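Local coordinates for protein N-acetylneuraminate lyase (Peptoclostridium difficile, PDB 4WOZ) that belongs to the dihydrodipicolinate synthetase family of lyases and aldolases and adopts its closed eight-stranded beta/alpha (TIM) barrel, assembled as a tetramer, at residues A89-V94 and K104-L109; V94-A99 and N134-S139. All coordinates share one frame; numbering follows the deposited sequence.

Contacts 1 and 2 lie side by side in one part of the barrel wall, their centres about 9 Å apart, and both are built on helix 96-109. Contact 1 sets the C-terminal end of this helix against strand 86-90 and the residues that follow it; contact 2 sets its first turn against residues 134-139, in the far part of helix 126-138 and just beyond. They share Val94, and their segments alternate along the chain. Ala99 CB of contact 2 packs 3.4 Å from Val91 O of contact 1, and Val91 CG2 approaches Ile136 CG2 at 4.2 Å. Between the two, Ser93 OG and Glu98 OE1 are 3.2 Å apart, probably hydrogen-bonded, at the start of the helix.

Contact 1: A89-V94 and K104-L109; sequences AQVGSV and KFTTDL
Ala89 and Thr106 bring the strand end and the helix closest, with 6.7 Å between Ala89 CA and Thr106 CA, and no hydrogen bond links the two segments. Thr106 carries the whole helix side of this small apolar contact. Its methyl CG2 lies 3.6 Å from Ala89 CB, and CB of the threonine backs it up at nearly the same distance. The hydroxyl takes the position between backbone N and carbonyl carbon (chi1 58°), which lets OG1 bond back to the carbonyl of Leu102 one turn earlier, with a weak second bond to that of Ala103. With its polar end tied to its own helix, Thr106 can sit buried against hydrocarbon: Val91 CG1 comes to 3.9 Å from OG1, the two side chains crossing at a slant. Val91 CG1 points there because it stands anti to its own carbonyl carbon, beside the backbone N.

Gln90, between Ala89 and Val91, starts its side chain away from the helix, and its amide lies over Gly92. Its NE2 donates to Gly92 O at 3.2 Å, in a fairly straight bond (162°) with Gly92 O almost in the plane of the Gln90 side-chain amide. OE1 takes a weak, more bent bond from Gly92 N. Val117 N also donates to OE1 and Gly56 O also accepts from NE2, so each end of this buried amide has two partners, which fixes its orientation.

The contact is the strand-to-helix packing of a beta-alpha-beta unit, strand 86-90, helix 96-109 and strand 113-117. Ala89 and Val91 share backbone hydrogen bonds with strand 113-117, while Gln90 pairs with Val55 of strand 52-55. Phe74 of helix 67-81 packs on Ala89 and Thr106, and Tyr111, in the loop leading to strand 113-117, touches both.

Contact 2: V94-A99 and N134-S139; sequences VNLKEA and NTIINS
Ile136 and Leu96 bury the most surface here, and a methyl of Leu96 meets the middle of the isoleucine chain: Leu96 CD1 lies 3.8 Å from Ile136 CG1. Leu96 reaches across with CG anti to its backbone N (chi1 176°), and its other methyl, CD2, comes to 4.2 Å from Thr135 CG2. The extended end of Ile136 runs on to Ala99, whose CB is 4.0 Å from Ile136 CD1, so the isoleucine spans one turn of the facing helix. Thr135 offers its methyl to this contact, while OG1 bonds to the carbonyl of His131 within its own helix. Its carbonyl is also used: Ser139 OG donates to Thr135 O at 2.7 Å, a bond from a side chain to the backbone four residues earlier. Asn95 N-caps helix 96-109, its OD1 accepting a long, weak bond from Glu98 N.

The contact joins two successive helices on the outside of the barrel, 96-109 and 126-138. Gln281 of a second subunit packs against Leu96, while Ile136 also packs inward on Ile114 and Ala116 of strand 113-117 and on Leu144 of strand 144-147.

Contact 1: A89-V94 and K104-L109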
loop_
_atom_site.group_PDB
_atom_site.type_symbol
_atom_site.label_atom_id
_atom_site.label_comp_id
_atom_site.label_asym_id
_atom_site.label_seq_id
_atom_site.Cartn_x
_atom_site.Cartn_y
_atom_site.Cartn_z
ATOM N N ALA A 89 -1.112 -19.280 25.054
ATOM C CA ALA A 89 0.135 -18.539 25.133
ATOM C C ALA A 89 0.676 -18.159 23.760
ATOM O O ALA A 89 0.917 -19.025 22.922
ATOM C CB ALA A 89 1.175 -19.358 25.898
ATOM N N GLN A 90 0.848 -16.860 23.525
ATOM C CA GLN A 90 1.404 -16.395 22.257
ATOM C C GLN A 90 2.910 -16.510 22.477
ATOM O O GLN A 90 3.468 -15.809 23.317
ATOM C CB GLN A 90 1.015 -14.932 21.990
ATOM C CG GLN A 90 1.167 -14.493 20.526
ATOM C CD GLN A 90 2.616 -14.429 20.055
ATOM O OE1 GLN A 90 2.934 -14.857 18.950
ATOM N NE2 GLN A 90 3.493 -13.874 20.886
ATOM N N VAL A 91 3.560 -17.405 21.743
ATOM C CA VAL A 91 4.995 -17.599 21.917
ATOM C C VAL A 91 5.861 -17.131 20.747
ATOM O O VAL A 91 7.089 -17.161 20.834
ATOM C CB VAL A 91 5.315 -19.083 22.189
ATOM C CG1 VAL A 91 4.572 -19.559 23.436
ATOM C CG2 VAL A 91 4.931 -19.926 20.979
ATOM N N GLY A 92 5.228 -16.693 19.662
ATOM C CA GLY A 92 5.982 -16.241 18.502
ATOM C C GLY A 92 6.692 -14.899 18.617
ATOM O O GLY A 92 6.435 -14.111 19.529
ATOM N N SER A 93 7.599 -14.654 17.673
ATOM C CA SER A 93 8.378 -13.412 17.592
ATOM C C SER A 93 9.386 -13.577 16.459
ATOM O O SER A 93 9.471 -14.643 15.848
ATOM C CB SER A 93 9.140 -13.143 18.893
ATOM O OG SER A 93 10.337 -13.905 18.946
ATOM N N VAL A 94 10.159 -12.533 16.182
ATOM C CA VAL A 94 11.150 -12.614 15.114
ATOM C C VAL A 94 12.210 -13.665 15.456
ATOM O O VAL A 94 12.789 -14.289 14.565
ATOM C CB VAL A 94 11.835 -11.251 14.884
ATOM C CG1 VAL A 94 12.738 -11.322 13.664
ATOM C CG2 VAL A 94 10.778 -10.163 14.704
ATOM N N LYS A 104 7.922 -24.366 25.075
ATOM C CA LYS A 104 8.266 -25.388 26.064
ATOM C C LYS A 104 7.870 -24.904 27.451
ATOM O O LYS A 104 7.173 -25.597 28.195
ATOM C CB LYS A 104 9.769 -25.666 26.051
ATOM C CG LYS A 104 10.256 -26.532 24.906
ATOM C CD LYS A 104 11.745 -26.825 25.076
ATOM C CE LYS A 104 12.187 -28.022 24.248
ATOM N NZ LYS A 104 11.934 -27.829 22.792
ATOM N N PHE A 105 8.328 -23.703 27.790
ATOM C CA PHE A 105 8.036 -23.102 29.082
ATOM C C PHE A 105 6.534 -23.102 29.377
ATOM O O PHE A 105 6.100 -23.613 30.407
ATOM C CB PHE A 105 8.571 -21.666 29.120
ATOM C CG PHE A 105 8.463 -21.011 30.468
ATOM C CD1 PHE A 105 9.258 -21.434 31.527
ATOM C CD2 PHE A 105 7.573 -19.965 30.676
ATOM C CE1 PHE A 105 9.169 -20.825 32.776
ATOM C CE2 PHE A 105 7.476 -19.347 31.921
ATOM C CZ PHE A 105 8.277 -19.780 32.973
ATOM N N THR A 106 5.741 -22.538 28.472
ATOM C CA THR A 106 4.297 -22.471 28.678
ATOM C C THR A 106 3.622 -23.838 28.684
ATOM O O THR A 106 2.711 -24.074 29.472
ATOM C CB THR A 106 3.613 -21.567 27.619
ATOM O OG1 THR A 106 3.886 -22.059 26.301
ATOM C CG2 THR A 106 4.126 -20.132 27.737
ATOM N N THR A 107 4.057 -24.744 27.815
ATOM C CA THR A 107 3.456 -26.071 27.788
ATOM C C THR A 107 3.672 -26.763 29.136
ATOM O O THR A 107 2.772 -27.436 29.658
ATOM C CB THR A 107 4.056 -26.945 26.671
ATOM O OG1 THR A 107 3.689 -26.409 25.394
ATOM C CG2 THR A 107 3.543 -28.377 26.779
ATOM N N ASP A 108 4.860 -26.584 29.706
ATOM C CA ASP A 108 5.168 -27.194 30.991
ATOM C C ASP A 108 4.347 -26.545 32.102
ATOM O O ASP A 108 4.029 -27.192 33.097
ATOM C CB ASP A 108 6.665 -27.086 31.299
ATOM C CG ASP A 108 7.513 -27.959 30.388
ATOM O OD1 ASP A 108 6.964 -28.912 29.796
ATOM O OD2 ASP A 108 8.733 -27.703 30.277
ATOM N N LEU A 109 4.007 -25.270 31.928
ATOM C CA LEU A 109 3.197 -24.551 32.907
ATOM C C LEU A 109 1.741 -24.998 32.809
ATOM O O LEU A 109 0.917 -24.666 33.660
ATOM C CB LEU A 109 3.280 -23.042 32.673
ATOM C CG LEU A 109 4.515 -22.318 33.211
ATOM C CD1 LEU A 109 4.445 -20.849 32.833
ATOM C CD2 LEU A 109 4.579 -22.471 34.732
#

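Contact 2: V94-A99 and N134-S139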
loop_
_atom_site.group_PDB
_atom_site.type_symbol
_atom_site.label_atom_id
_atom_site.label_comp_id
_atom_site.label_asym_id
_atom_site.label_seq_id
_atom_site.Cartn_x
_atom_site.Cartn_y
_atom_site.Cartn_z
ATOM N N VAL A 94 10.159 -12.533 16.182
ATOM C CA VAL A 94 11.150 -12.614 15.114
ATOM C C VAL A 94 12.210 -13.665 15.456
ATOM O O VAL A 94 12.789 -14.289 14.565
ATOM C CB VAL A 94 11.835 -11.251 14.884
ATOM C CG1 VAL A 94 12.738 -11.322 13.664
ATOM C CG2 VAL A 94 10.778 -10.163 14.704
ATOM N N ASN A 95 12.445 -13.867 16.749
ATOM C CA ASN A 95 13.429 -14.842 17.212
ATOM C C ASN A 95 12.805 -16.221 17.440
ATOM O O ASN A 95 12.115 -16.439 18.438
ATOM C CB ASN A 95 14.083 -14.355 18.509
ATOM C CG ASN A 95 15.149 -15.306 19.021
ATOM O OD1 ASN A 95 15.420 -16.347 18.413
ATOM N ND2 ASN A 95 15.762 -14.954 20.147
ATOM N N LEU A 96 13.063 -17.146 16.517
ATOM C CA LEU A 96 12.530 -18.503 16.604
ATOM C C LEU A 96 13.006 -19.297 17.824
ATOM O O LEU A 96 12.203 -19.960 18.481
ATOM C CB LEU A 96 12.863 -19.286 15.330
ATOM C CG LEU A 96 12.445 -20.764 15.303
ATOM C CD1 LEU A 96 10.955 -20.899 15.604
ATOM C CD2 LEU A 96 12.766 -21.360 13.939
ATOM N N LYS A 97 14.301 -19.242 18.126
ATOM C CA LYS A 97 14.832 -19.976 19.274
ATOM C C LYS A 97 14.064 -19.586 20.533
ATOM O O LYS A 97 13.778 -20.431 21.384
ATOM C CB LYS A 97 16.330 -19.686 19.463
ATOM C CG LYS A 97 17.181 -19.994 18.237
ATOM C CD LYS A 97 18.665 -19.688 18.457
ATOM C CE LYS A 97 19.364 -20.761 19.287
ATOM N NZ LYS A 97 18.845 -20.862 20.680
ATOM N N GLU A 98 13.734 -18.301 20.650
ATOM C CA GLU A 98 12.980 -17.824 21.802
ATOM C C GLU A 98 11.575 -18.413 21.754
ATOM O O GLU A 98 11.028 -18.826 22.776
ATOM C CB GLU A 98 12.892 -16.293 21.805
ATOM C CG GLU A 98 11.972 -15.735 22.891
ATOM C CD GLU A 98 11.889 -14.215 22.889
ATOM O OE1 GLU A 98 11.614 -13.629 21.823
ATOM O OE2 GLU A 98 12.092 -13.603 23.958
ATOM N N ALA A 99 11.001 -18.452 20.557
ATOM C CA ALA A 99 9.657 -18.986 20.374
ATOM C C ALA A 99 9.576 -20.433 20.836
ATOM O O ALA A 99 8.661 -20.804 21.573
ATOM C CB ALA A 99 9.243 -18.880 18.911
ATOM N N ASN A 134 5.848 -25.304 12.068
ATOM C CA ASN A 134 6.081 -26.717 12.346
ATOM C C ASN A 134 7.149 -26.896 13.420
ATOM O O ASN A 134 7.005 -27.723 14.315
ATOM C CB ASN A 134 6.512 -27.454 11.078
ATOM C CG ASN A 134 5.403 -27.541 10.050
ATOM O OD1 ASN A 134 4.291 -27.969 10.355
ATOM N ND2 ASN A 134 5.704 -27.140 8.821
ATOM N N THR A 135 8.223 -26.122 13.328
ATOM C CA THR A 135 9.291 -26.216 14.311
ATOM C C THR A 135 8.727 -25.946 15.702
ATOM O O THR A 135 8.989 -26.687 16.646
ATOM C CB THR A 135 10.420 -25.201 14.014
ATOM O OG1 THR A 135 11.114 -25.593 12.822
ATOM C CG2 THR A 135 11.406 -25.139 15.165
ATOM N N ILE A 136 7.943 -24.884 15.819
ATOM C CA ILE A 136 7.354 -24.519 17.098
ATOM C C ILE A 136 6.455 -25.597 17.698
ATOM O O ILE A 136 6.708 -26.067 18.802
ATOM C CB ILE A 136 6.535 -23.214 16.975
ATOM C CG1 ILE A 136 7.471 -22.043 16.671
ATOM C CG2 ILE A 136 5.751 -22.963 18.260
ATOM C CD1 ILE A 136 6.756 -20.731 16.452
ATOM N N ILE A 137 5.411 -25.988 16.973
ATOM C CA ILE A 137 4.461 -26.978 17.483
ATOM C C ILE A 137 4.980 -28.408 17.572
ATOM O O ILE A 137 4.493 -29.194 18.387
ATOM C CB ILE A 137 3.148 -26.980 16.653
ATOM C CG1 ILE A 137 2.060 -27.766 17.392
ATOM C CG2 ILE A 137 3.396 -27.595 15.280
ATOM C CD1 ILE A 137 1.711 -27.203 18.764
ATOM N N ASN A 138 5.955 -28.760 16.740
ATOM C CA ASN A 138 6.497 -30.114 16.784
ATOM C C ASN A 138 7.452 -30.274 17.964
ATOM O O ASN A 138 7.764 -31.395 18.373
ATOM C CB ASN A 138 7.226 -30.461 15.483
ATOM C CG ASN A 138 6.310 -30.430 14.275
ATOM O OD1 ASN A 138 5.136 -30.796 14.362
ATOM N ND2 ASN A 138 6.849 -30.007 13.135
ATOM N N SER A 139 7.902 -29.148 18.511
ATOM C CA SER A 139 8.816 -29.150 19.650
ATOM C C SER A 139 8.128 -29.473 20.969
ATOM O O SER A 139 8.796 -29.786 21.952
ATOM C CB SER A 139 9.506 -27.791 19.789
ATOM O OG SER A 139 10.410 -27.553 18.725
#